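Local structure of xylooligosaccharide oxidase (Myceliophthora thermophila, 5L6G) at residues W243-V249 with A361-I365; Q257-L261 with E405-F409; E340-S346 with Y411-S417. The protein oxidises the C1 hydroxyl of xylooligosaccharides and related sugars to lactones with a bicovalently bound FAD, passing the electrons to oxygen to give hydrogen peroxide. All coordinates share one frame. Residue numbers count along the deposited sequence, not the author numbering.

Interaction 1 (W243-V249 with A361-I365). With NAG (2-acetamido-2-deoxy-beta-D-glucopyranose), chain F.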
loop_
_atom_site.group_PDB
_atom_site.type_symbol
_atom_site.label_atom_id
_atom_site.label_comp_id
_atom_site.label_asym_id
_atom_site.label_seq_id
_atom_site.Cartn_x
_atom_site.Cartn_y
_atom_site.Cartn_z
ATOM N N TRP A 243 24.448 5.323 -11.432
ATOM C CA TRP A 243 23.631 4.679 -12.445
ATOM C C TRP A 243 23.283 5.665 -13.566
ATOM O O TRP A 243 22.135 6.015 -13.791
ATOM C CB TRP A 243 22.404 4.056 -11.791
ATOM C CG TRP A 243 22.703 2.784 -11.019
ATOM C CD1 TRP A 243 23.927 2.333 -10.585
ATOM C CD2 TRP A 243 21.746 1.833 -10.559
ATOM N NE1 TRP A 243 23.786 1.152 -9.927
ATOM C CE2 TRP A 243 22.456 0.823 -9.881
ATOM C CE3 TRP A 243 20.354 1.727 -10.677
ATOM C CZ2 TRP A 243 21.822 -0.278 -9.305
ATOM C CZ3 TRP A 243 19.719 0.626 -10.107
ATOM C CH2 TRP A 243 20.463 -0.363 -9.435
ATOM N N THR A 244 24.322 6.083 -14.269
ATOM C CA THR A 244 24.239 7.156 -15.257
ATOM C C THR A 244 24.419 6.637 -16.674
ATOM O O THR A 244 24.358 7.408 -17.614
ATOM C CB THR A 244 25.342 8.189 -15.015
ATOM O OG1 THR A 244 26.580 7.496 -14.797
ATOM C CG2 THR A 244 25.004 9.047 -13.798
ATOM N N ASN A 245 24.687 5.346 -16.829
ATOM C CA ASN A 245 24.558 4.719 -18.133
ATOM C C ASN A 245 24.053 3.293 -17.976
ATOM O O ASN A 245 24.005 2.758 -16.860
ATOM C CB ASN A 245 25.857 4.778 -18.926
ATOM C CG ASN A 245 27.005 4.101 -18.228
ATOM O OD1 ASN A 245 26.814 3.213 -17.410
ATOM N ND2 ASN A 245 28.236 4.525 -18.578
ATOM N N SER A 246 23.646 2.696 -19.088
ATOM C CA SER A 246 22.982 1.400 -19.040
ATOM C C SER A 246 23.892 0.323 -18.444
ATOM O O SER A 246 23.420 -0.508 -17.677
ATOM C CB SER A 246 22.476 0.977 -20.427
ATOM O OG SER A 246 23.558 0.812 -21.305
ATOM N N SER A 247 25.172 0.319 -18.791
ATOM C CA SER A 247 26.051 -0.740 -18.300
ATOM C C SER A 247 26.199 -0.665 -16.771
ATOM O O SER A 247 26.220 -1.701 -16.105
ATOM C CB SER A 247 27.419 -0.751 -19.006
ATOM O OG SER A 247 28.124 0.444 -18.779
ATOM N N ASN A 248 26.272 0.546 -16.216
ATOM C CA ASN A 248 26.365 0.708 -14.773
ATOM C C ASN A 248 25.127 0.220 -14.072
ATOM O O ASN A 248 25.227 -0.358 -12.996
ATOM C CB ASN A 248 26.600 2.159 -14.379
ATOM C CG ASN A 248 28.042 2.586 -14.585
ATOM O OD1 ASN A 248 28.851 1.837 -15.131
ATOM N ND2 ASN A 248 28.378 3.772 -14.106
ATOM N N VAL A 249 23.958 0.446 -14.674
ATOM C CA VAL A 249 22.714 -0.005 -14.058
ATOM C C VAL A 249 22.691 -1.522 -14.048
ATOM O O VAL A 249 22.335 -2.157 -13.049
ATOM C CB VAL A 249 21.464 0.508 -14.826
ATOM C CG1 VAL A 249 20.203 -0.166 -14.327
ATOM C CG2 VAL A 249 21.344 2.031 -14.709
ATOM N N ALA A 361 17.329 -0.961 -18.166
ATOM C CA ALA A 361 18.367 0.065 -18.042
ATOM C C ALA A 361 18.368 1.016 -19.228
ATOM O O ALA A 361 18.500 2.224 -19.058
ATOM C CB ALA A 361 19.735 -0.582 -17.900
ATOM N N GLU A 362 18.237 0.463 -20.433
ATOM C CA GLU A 362 18.219 1.283 -21.635
ATOM C C GLU A 362 17.006 2.193 -21.585
ATOM O O GLU A 362 17.082 3.357 -21.909
ATOM C CB GLU A 362 18.221 0.428 -22.914
ATOM C CG GLU A 362 19.570 -0.241 -23.147
ATOM C CD GLU A 362 19.666 -1.028 -24.449
ATOM O OE1 GLU A 362 18.893 -0.729 -25.401
ATOM O OE2 GLU A 362 20.537 -1.925 -24.519
ATOM N N TYR A 363 15.890 1.661 -21.127
ATOM C CA TYR A 363 14.697 2.486 -21.004
ATOM C C TYR A 363 14.934 3.631 -20.004
ATOM O O TYR A 363 14.510 4.761 -20.219
ATOM C CB TYR A 363 13.519 1.641 -20.558
ATOM C CG TYR A 363 12.213 2.306 -20.884
ATOM C CD1 TYR A 363 11.605 2.098 -22.108
ATOM C CD2 TYR A 363 11.602 3.169 -19.976
ATOM C CE1 TYR A 363 10.402 2.713 -22.427
ATOM C CE2 TYR A 363 10.399 3.792 -20.280
ATOM C CZ TYR A 363 9.801 3.561 -21.515
ATOM O OH TYR A 363 8.588 4.151 -21.822
ATOM N N TRP A 364 15.601 3.296 -18.901
ATOM C CA TRP A 364 15.883 4.247 -17.830
ATOM C C TRP A 364 16.699 5.395 -18.376
ATOM O O TRP A 364 16.325 6.562 -18.245
ATOM C CB TRP A 364 16.658 3.534 -16.719
ATOM C CG TRP A 364 16.825 4.261 -15.412
ATOM C CD1 TRP A 364 17.073 5.595 -15.203
ATOM C CD2 TRP A 364 16.851 3.650 -14.131
ATOM N NE1 TRP A 364 17.204 5.848 -13.853
ATOM C CE2 TRP A 364 17.084 4.670 -13.176
ATOM C CE3 TRP A 364 16.677 2.333 -13.686
ATOM C CZ2 TRP A 364 17.140 4.410 -11.804
ATOM C CZ3 TRP A 364 16.733 2.076 -12.324
ATOM C CH2 TRP A 364 16.973 3.115 -11.399
ATOM N N ILE A 365 17.794 5.049 -19.044
ATOM C CA ILE A 365 18.774 6.030 -19.462
ATOM C C ILE A 365 18.301 6.811 -20.676
ATOM O O ILE A 365 18.433 8.014 -20.714
ATOM C CB ILE A 365 20.136 5.376 -19.699
ATOM C CG1 ILE A 365 20.630 4.733 -18.407
ATOM C CG2 ILE A 365 21.131 6.406 -20.227
ATOM C CD1 ILE A 365 20.741 5.683 -17.228
HETATM C C1 NAG F . 29.465 3.986 -18.032
HETATM C C2 NAG F . 30.493 3.671 -19.129
HETATM C C3 NAG F . 31.803 3.186 -18.539
HETATM C C4 NAG F . 32.288 4.162 -17.485
HETATM C C5 NAG F . 31.184 4.357 -16.441
HETATM C C6 NAG F . 31.584 5.378 -15.394
HETATM C C7 NAG F . 29.578 2.880 -21.256
HETATM C C8 NAG F . 29.204 1.684 -22.078
HETATM N N2 NAG F . 30.069 2.628 -20.041
HETATM O O3 NAG F . 32.727 3.041 -19.595
HETATM O O4 NAG F . 33.435 3.618 -16.884
HETATM O O5 NAG F . 30.021 4.857 -17.070
HETATM O O6 NAG F . 30.662 5.332 -14.333
HETATM O O7 NAG F . 29.420 4.014 -21.712
#

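Interaction 2 (Q257-L261 with E405-F409)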
loop_
_atom_site.group_PDB
_atom_site.type_symbol
_atom_site.label_atom_id
_atom_site.label_comp_id
_atom_site.label_asym_id
_atom_site.label_seq_id
_atom_site.Cartn_x
_atom_site.Cartn_y
_atom_site.Cartn_z
ATOM N N GLN A 257 20.879 -7.757 -6.865
ATOM C CA GLN A 257 19.927 -8.858 -6.773
ATOM C C GLN A 257 20.579 -10.161 -6.350
ATOM O O GLN A 257 19.982 -10.927 -5.591
ATOM C CB GLN A 257 19.144 -9.048 -8.072
ATOM C CG GLN A 257 19.902 -9.594 -9.249
ATOM C CD GLN A 257 19.048 -9.601 -10.495
ATOM O OE1 GLN A 257 17.901 -9.112 -10.488
ATOM N NE2 GLN A 257 19.597 -10.162 -11.584
ATOM N N GLU A 258 21.785 -10.422 -6.842
ATOM C CA GLU A 258 22.510 -11.618 -6.452
ATOM C C GLU A 258 22.821 -11.570 -4.941
ATOM O O GLU A 258 22.610 -12.554 -4.225
ATOM C CB GLU A 258 23.774 -11.768 -7.317
ATOM C CG GLU A 258 24.541 -13.048 -7.113
ATOM C CD GLU A 258 25.779 -13.146 -8.000
ATOM O OE1 GLU A 258 25.741 -12.648 -9.147
ATOM O OE2 GLU A 258 26.778 -13.759 -7.541
ATOM N N TRP A 259 23.246 -10.406 -4.455
ATOM C CA TRP A 259 23.498 -10.206 -3.024
ATOM C C TRP A 259 22.223 -10.470 -2.208
ATOM O O TRP A 259 22.251 -11.209 -1.239
ATOM C CB TRP A 259 24.006 -8.789 -2.790
ATOM C CG TRP A 259 24.135 -8.332 -1.382
ATOM C CD1 TRP A 259 25.158 -8.602 -0.513
ATOM C CD2 TRP A 259 23.218 -7.491 -0.676
ATOM N NE1 TRP A 259 24.919 -7.977 0.701
ATOM C CE2 TRP A 259 23.738 -7.294 0.621
ATOM C CE3 TRP A 259 22.009 -6.879 -1.021
ATOM C CZ2 TRP A 259 23.086 -6.512 1.576
ATOM C CZ3 TRP A 259 21.355 -6.110 -0.078
ATOM C CH2 TRP A 259 21.902 -5.923 1.207
ATOM N N LEU A 260 21.108 -9.884 -2.617
ATOM C CA LEU A 260 19.864 -10.032 -1.859
ATOM C C LEU A 260 19.392 -11.484 -1.881
ATOM O O LEU A 260 19.056 -12.070 -0.857
ATOM C CB LEU A 260 18.768 -9.120 -2.420
ATOM C CG LEU A 260 17.424 -9.105 -1.682
ATOM C CD1 LEU A 260 17.574 -8.611 -0.258
ATOM C CD2 LEU A 260 16.445 -8.241 -2.447
ATOM N N LEU A 261 19.407 -12.063 -3.064
ATOM C CA LEU A 261 18.892 -13.387 -3.284
ATOM C C LEU A 261 19.712 -14.414 -2.515
ATOM O O LEU A 261 19.186 -15.434 -2.065
ATOM C CB LEU A 261 18.887 -13.643 -4.787
ATOM C CG LEU A 261 18.159 -14.811 -5.395
ATOM C CD1 LEU A 261 16.695 -14.821 -5.019
ATOM C CD2 LEU A 261 18.379 -14.750 -6.916
ATOM N N GLU A 405 12.189 -16.294 -3.171
ATOM C CA GLU A 405 12.977 -16.174 -4.398
ATOM C C GLU A 405 12.191 -15.591 -5.600
ATOM O O GLU A 405 12.725 -14.787 -6.384
ATOM C CB GLU A 405 13.629 -17.518 -4.734
ATOM C CG GLU A 405 14.788 -17.874 -3.806
ATOM C CD GLU A 405 14.355 -18.345 -2.429
ATOM O OE1 GLU A 405 13.600 -19.332 -2.357
ATOM O OE2 GLU A 405 14.793 -17.749 -1.402
ATOM N N ARG A 406 10.937 -15.986 -5.752
ATOM C CA ARG A 406 10.124 -15.537 -6.881
ATOM C C ARG A 406 9.681 -14.070 -6.713
ATOM O O ARG A 406 9.501 -13.333 -7.700
ATOM C CB ARG A 406 8.909 -16.467 -7.013
ATOM C CG ARG A 406 8.043 -16.305 -8.257
ATOM C CD ARG A 406 6.839 -17.248 -8.179
ATOM N NE ARG A 406 7.243 -18.654 -8.265
ATOM C CZ ARG A 406 7.579 -19.272 -9.400
ATOM N NH1 ARG A 406 7.562 -18.619 -10.561
ATOM N NH2 ARG A 406 7.944 -20.555 -9.382
ATOM N N HIS A 407 9.519 -13.649 -5.461
ATOM C CA HIS A 407 9.065 -12.303 -5.156
ATOM C C HIS A 407 10.180 -11.606 -4.438
ATOM O O HIS A 407 10.222 -11.536 -3.218
ATOM C CB HIS A 407 7.776 -12.375 -4.352
ATOM C CG HIS A 407 6.714 -13.133 -5.075
ATOM N ND1 HIS A 407 6.101 -14.245 -4.552
ATOM C CD2 HIS A 407 6.231 -12.989 -6.332
ATOM C CE1 HIS A 407 5.240 -14.723 -5.435
ATOM N NE2 HIS A 407 5.291 -13.972 -6.518
ATOM N N LEU A 408 11.101 -11.107 -5.247
ATOM C CA LEU A 408 12.355 -10.574 -4.750
ATOM C C LEU A 408 12.322 -9.066 -4.604
ATOM O O LEU A 408 12.933 -8.526 -3.666
ATOM C CB LEU A 408 13.453 -10.926 -5.731
ATOM C CG LEU A 408 14.864 -10.642 -5.242
ATOM C CD1 LEU A 408 15.161 -11.364 -3.936
ATOM C CD2 LEU A 408 15.864 -11.035 -6.317
ATOM N N PHE A 409 11.647 -8.404 -5.553
ATOM C CA PHE A 409 11.609 -6.945 -5.642
ATOM C C PHE A 409 10.176 -6.478 -5.789
ATOM O O PHE A 409 9.386 -7.075 -6.519
ATOM C CB PHE A 409 12.358 -6.412 -6.870
ATOM C CG PHE A 409 13.837 -6.635 -6.836
ATOM C CD1 PHE A 409 14.591 -6.188 -5.766
ATOM C CD2 PHE A 409 14.472 -7.290 -7.875
ATOM C CE1 PHE A 409 15.949 -6.375 -5.739
ATOM C CE2 PHE A 409 15.827 -7.507 -7.840
ATOM C CZ PHE A 409 16.575 -7.036 -6.777
#

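Interaction 3 (E340-S346 with Y411-S417). With XYP (beta-D-xylopyranose), chain H.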
loop_
_atom_site.group_PDB
_atom_site.type_symbol
_atom_site.label_atom_id
_atom_site.label_comp_id
_atom_site.label_asym_id
_atom_site.label_seq_id
_atom_site.Cartn_x
_atom_site.Cartn_y
_atom_site.Cartn_z
ATOM N N GLU A 340 -1.669 15.197 -5.177
ATOM C CA GLU A 340 -0.721 15.321 -6.283
ATOM C C GLU A 340 -1.411 14.900 -7.554
ATOM O O GLU A 340 -2.493 14.275 -7.515
ATOM C CB GLU A 340 0.518 14.444 -6.065
ATOM C CG GLU A 340 1.236 14.748 -4.772
ATOM C CD GLU A 340 2.460 13.906 -4.532
ATOM O OE1 GLU A 340 2.857 13.081 -5.382
ATOM O OE2 GLU A 340 3.041 14.079 -3.450
ATOM N N THR A 341 -0.804 15.253 -8.680
ATOM C CA THR A 341 -1.321 14.859 -9.990
ATOM C C THR A 341 -0.298 13.930 -10.599
ATOM O O THR A 341 0.843 14.316 -10.803
ATOM C CB THR A 341 -1.521 16.069 -10.905
ATOM O OG1 THR A 341 -2.413 16.998 -10.272
ATOM C CG2 THR A 341 -2.098 15.664 -12.252
ATOM N N PHE A 342 -0.698 12.707 -10.908
ATOM C CA PHE A 342 0.272 11.719 -11.329
ATOM C C PHE A 342 -0.362 10.495 -11.989
ATOM O O PHE A 342 -1.594 10.273 -11.921
ATOM C CB PHE A 342 1.109 11.275 -10.115
ATOM C CG PHE A 342 0.301 10.556 -9.062
ATOM C CD1 PHE A 342 -0.428 11.270 -8.128
ATOM C CD2 PHE A 342 0.248 9.172 -9.023
ATOM C CE1 PHE A 342 -1.196 10.615 -7.170
ATOM C CE2 PHE A 342 -0.509 8.511 -8.050
ATOM C CZ PHE A 342 -1.229 9.238 -7.133
ATOM N N TYR A 343 0.519 9.710 -12.620
ATOM C CA TYR A 343 0.230 8.344 -13.023
ATOM C C TYR A 343 1.248 7.450 -12.345
ATOM O O TYR A 343 2.365 7.865 -12.140
ATOM C CB TYR A 343 0.303 8.171 -14.543
ATOM C CG TYR A 343 0.018 6.755 -14.991
ATOM C CD1 TYR A 343 -1.117 6.100 -14.581
ATOM C CD2 TYR A 343 0.876 6.076 -15.843
ATOM C CE1 TYR A 343 -1.397 4.803 -14.987
ATOM C CE2 TYR A 343 0.602 4.778 -16.265
ATOM C CZ TYR A 343 -0.547 4.147 -15.826
ATOM O OH TYR A 343 -0.855 2.850 -16.212
ATOM N N SER A 344 0.842 6.241 -11.977
ATOM C CA SER A 344 1.751 5.324 -11.307
ATOM C C SER A 344 1.509 3.892 -11.721
ATOM O O SER A 344 0.404 3.515 -12.107
ATOM C CB SER A 344 1.631 5.479 -9.791
ATOM O OG SER A 344 2.383 4.507 -9.101
ATOM N N LYS A 345 2.583 3.113 -11.704
ATOM C CA LYS A 345 2.510 1.689 -11.950
ATOM C C LYS A 345 3.321 0.996 -10.869
ATOM O O LYS A 345 4.086 1.631 -10.099
ATOM C CB LYS A 345 3.041 1.335 -13.344
ATOM C CG LYS A 345 2.269 1.951 -14.496
ATOM C CD LYS A 345 2.680 1.413 -15.866
ATOM C CE LYS A 345 2.037 0.079 -16.230
ATOM N NZ LYS A 345 0.607 0.140 -16.657
ATOM N N SER A 346 3.112 -0.309 -10.780
ATOM C CA SER A 346 3.878 -1.130 -9.886
ATOM C C SER A 346 4.281 -2.417 -10.560
ATOM O O SER A 346 3.803 -2.757 -11.669
ATOM C CB SER A 346 3.021 -1.457 -8.665
ATOM O OG SER A 346 2.067 -2.442 -8.980
ATOM N N TYR A 411 8.198 -2.786 -6.743
ATOM C CA TYR A 411 8.484 -1.552 -7.441
ATOM C C TYR A 411 7.317 -0.591 -7.384
ATOM O O TYR A 411 6.154 -1.004 -7.504
ATOM C CB TYR A 411 8.737 -1.814 -8.910
ATOM C CG TYR A 411 9.805 -2.816 -9.272
ATOM C CD1 TYR A 411 9.598 -4.184 -9.092
ATOM C CD2 TYR A 411 10.987 -2.410 -9.853
ATOM C CE1 TYR A 411 10.526 -5.121 -9.486
ATOM C CE2 TYR A 411 11.935 -3.334 -10.256
ATOM C CZ TYR A 411 11.704 -4.690 -10.076
ATOM O OH TYR A 411 12.635 -5.620 -10.461
ATOM N N GLU A 412 7.653 0.689 -7.239
ATOM C CA GLU A 412 6.725 1.765 -7.450
ATOM C C GLU A 412 7.307 2.630 -8.566
ATOM O O GLU A 412 8.459 3.057 -8.474
ATOM C CB GLU A 412 6.543 2.621 -6.199
ATOM C CG GLU A 412 5.448 3.666 -6.365
ATOM C CD GLU A 412 5.285 4.570 -5.156
ATOM O OE1 GLU A 412 6.131 4.520 -4.218
ATOM O OE2 GLU A 412 4.314 5.358 -5.167
ATOM N N LEU A 413 6.508 2.865 -9.603
ATOM C CA LEU A 413 6.865 3.769 -10.685
ATOM C C LEU A 413 5.871 4.911 -10.661
ATOM O O LEU A 413 4.676 4.699 -10.659
ATOM C CB LEU A 413 6.851 3.079 -12.052
ATOM C CG LEU A 413 7.762 1.865 -12.312
ATOM C CD1 LEU A 413 7.177 0.589 -11.749
ATOM C CD2 LEU A 413 8.023 1.683 -13.803
ATOM N N TYR A 414 6.380 6.136 -10.634
ATOM C CA TYR A 414 5.558 7.293 -10.301
ATOM C C TYR A 414 5.891 8.415 -11.249
ATOM O O TYR A 414 7.053 8.764 -11.415
ATOM C CB TYR A 414 5.850 7.710 -8.870
ATOM C CG TYR A 414 4.781 8.507 -8.165
ATOM C CD1 TYR A 414 3.805 7.868 -7.409
ATOM C CD2 TYR A 414 4.787 9.892 -8.175
ATOM C CE1 TYR A 414 2.838 8.586 -6.726
ATOM C CE2 TYR A 414 3.817 10.619 -7.483
ATOM C CZ TYR A 414 2.856 9.947 -6.751
ATOM O OH TYR A 414 1.913 10.631 -6.034
ATOM N N ASP A 415 4.869 9.009 -11.850
ATOM C CA ASP A 415 5.063 10.002 -12.913
ATOM C C ASP A 415 4.130 11.173 -12.603
ATOM O O ASP A 415 2.927 11.083 -12.814
ATOM C CB ASP A 415 4.768 9.342 -14.262
ATOM C CG ASP A 415 4.781 10.305 -15.428
ATOM O OD1 ASP A 415 5.247 11.475 -15.279
ATOM O OD2 ASP A 415 4.311 9.871 -16.529
ATOM N N ARG A 416 4.700 12.245 -12.062
ATOM C CA ARG A 416 3.940 13.327 -11.434
ATOM C C ARG A 416 4.068 14.588 -12.270
ATOM O O ARG A 416 5.167 14.914 -12.716
ATOM C CB ARG A 416 4.488 13.604 -10.033
ATOM C CG ARG A 416 3.843 14.782 -9.329
ATOM C CD ARG A 416 4.488 15.034 -7.977
ATOM N NE ARG A 416 3.817 16.116 -7.260
ATOM C CZ ARG A 416 4.200 16.569 -6.066
ATOM N NH1 ARG A 416 5.264 16.062 -5.452
ATOM N NH2 ARG A 416 3.540 17.565 -5.501
ATOM N N SER A 417 2.958 15.275 -12.499
ATOM C CA SER A 417 3.003 16.559 -13.193
ATOM C C SER A 417 2.584 17.656 -12.228
ATOM O O SER A 417 1.780 17.400 -11.326
ATOM C CB SER A 417 2.073 16.555 -14.416
ATOM O OG SER A 417 0.734 16.302 -14.059
HETATM O O1 XYP H . 6.440 3.603 -1.513
HETATM C C1 XYP H . 6.058 4.922 -1.129
HETATM C C2 XYP H . 7.297 5.687 -0.665
HETATM C C3 XYP H . 6.981 7.159 -0.435
HETATM C C4 XYP H . 6.305 7.752 -1.667
HETATM C C5 XYP H . 5.089 6.912 -2.081
HETATM O O2 XYP H . 7.749 5.092 0.551
HETATM O O3 XYP H . 8.166 7.879 -0.053
HETATM O O4 XYP H . 5.830 9.072 -1.377
HETATM O O5 XYP H . 5.431 5.538 -2.242
HETATM O O HOH W 1 1.538 17.113 -8.610
#

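Interaction 1 (W243-V249 with A361-I365)
Here the N-terminal end of helix 246-261, with an asparagine N-cap that carries an N-linked glycan, packs against helix 354-368 without any hydrogen bond between the two segments. Asn245 has chi1 at p, which lets OD1 turn back onto the first turn and accept from Asn248 N at 3.0 Å, while its ND2 is bonded to NAG C1 (1.4 Å). Beneath this cap the contact is apolar. Trp243, with chi1 at m, sends the edge of its ring to the face of Trp364, whose chi1 is t; the six-membered rings lie 5.7 Å apart at 76°, and both indoles also reach Thr280 of strand 280-286. Ile365, m at both chi angles, bends CD1 to 3.7 Å from Trp243 O, so its branched chain lies against the backbone of the turn, CG1 also reaching Asn245 C and Ser246 N at 3.7 Å. Ala361 suits the closest backbone approach: its lone methyl lets the CA atoms of Ser246 and Ala361 come within 4.9 Å, and Val249, with chi1 at t, places CG1 3.6 Å from Ala361 CB. On the solvent side the GlcNAc lies beside the helix start, where Asn248 ND2 donates to NAG O6 at 2.8 Å.

Interaction 2 (Q257-L261 with E405-F409)
Leu408 pushes its isobutyl group against the last turn of helix 246-261, overlapping Leu260, Leu261 and the CB of Gln257. Its CD1 lies 3.7 Å from Leu260 CD2 and 3.9 Å from Leu261 CD1, and its CD2 lies 4.2 Å from Gln257 CB. All three leucines have chi1 at t and chi2 at p, a common leucine rotamer that extends the methyls into the gap between helix and loop. Phe409 occupies the neighbouring part of the interface: its CZ reaches Gln257 CB at 3.5 Å near the plane of the ring, and its CE1 meets Leu260 CD2 at 3.8 Å. Leu408 and Phe409 can serve the same helix because they form a classic beta bulge opposite Thr349, at the point where the loop enters strand 409-417. Farther out, Leu261 CD1 rests 3.8 Å from Glu405 CG, so the glutamate offers its aliphatic part and its carboxylate can stay at the surface. Gln257 likewise meets the segment through its CB, while its NE2 bonds to Leu352 O; a buried amide needs such a partner. Trp253, one turn earlier on the helix, and Ile379 and Met381 of strand 374-381 also touch the Phe409 ring, continuing the core between helix and sheet. With no hydrogen bond or salt bridge across the two segments, the contact depends on shape and the burial of carbon, 316 Å² in all; it is a hydrophobic seam whose specificity lies in close fit and not in directional bonds.

Interaction 3 (E340-S346 with Y411-S417)
An aromatic stack lies diagonally across two antiparallel strands: the rings of Phe342 and Tyr414, which are not directly paired, overlap in an offset stack with centroids 4.4 Å apart and planes at 15°. Tyrosine suits this place because its ring stacks while its hydroxyl, over the face of the Phe342 ring, still donates from Tyr414 OH to Glu340 OE1 at 2.7 Å. The same carboxylate lies over the guanidinium of the extended Arg416, Glu340 OE2 being 3.6 Å from Arg416 NH1, an attraction of charge alone. A water accepts from Thr341 N and Arg416 NE and donates to Ser417 O. Between the strands, Tyr343 pairs with Asp415 and Lys345 with Leu413, each through two backbone hydrogen bonds of 2.8 Å. Ser344 OG, with chi1 at t, gives Leu413 O a second donor at 2.8 Å beside Lys345 N; the short side chain lets the hydroxyl reach the facing backbone. Glu412, an experimentally established substrate-binding residue, faces the same side as the stack; its OE1 accepts from xylose O1, though the modelled position of OE1 is less certain, and its OE2 bonds Tyr96 OH. Tyr343, Lys345, Leu413 and Asp415 point to the other face, where Lys345 forms salt bridges with Asp453 and Asp430. There helix 426-437 packs on the sheet through Leu429 and Phe428, while strand 374-381 flanks strand 409-417 on the side away from strand 341-349.

All three contacts belong to the region built on the eight-stranded antiparallel sheet. Along the chain the segments run 243-249, 257-261, 340-346, 361-365, 405-409 and 411-417, so every pair of interactions interleaves. Interactions 1 and 2 use the two ends of helix 246-261, their centres about 20 Å apart. Interaction 3 lies within the sheet, its centre about 20 Å from that of interaction 1 and 24 Å from that of interaction 2; strand 341-349 leads on to helix 354-368, and segment 405-409 runs into strand 409-417. Distant parts of the chain thus join helix to helix, helix to strand start and strand to strand, around the sheet whose strand 409-417 presents Glu412 to the sugar.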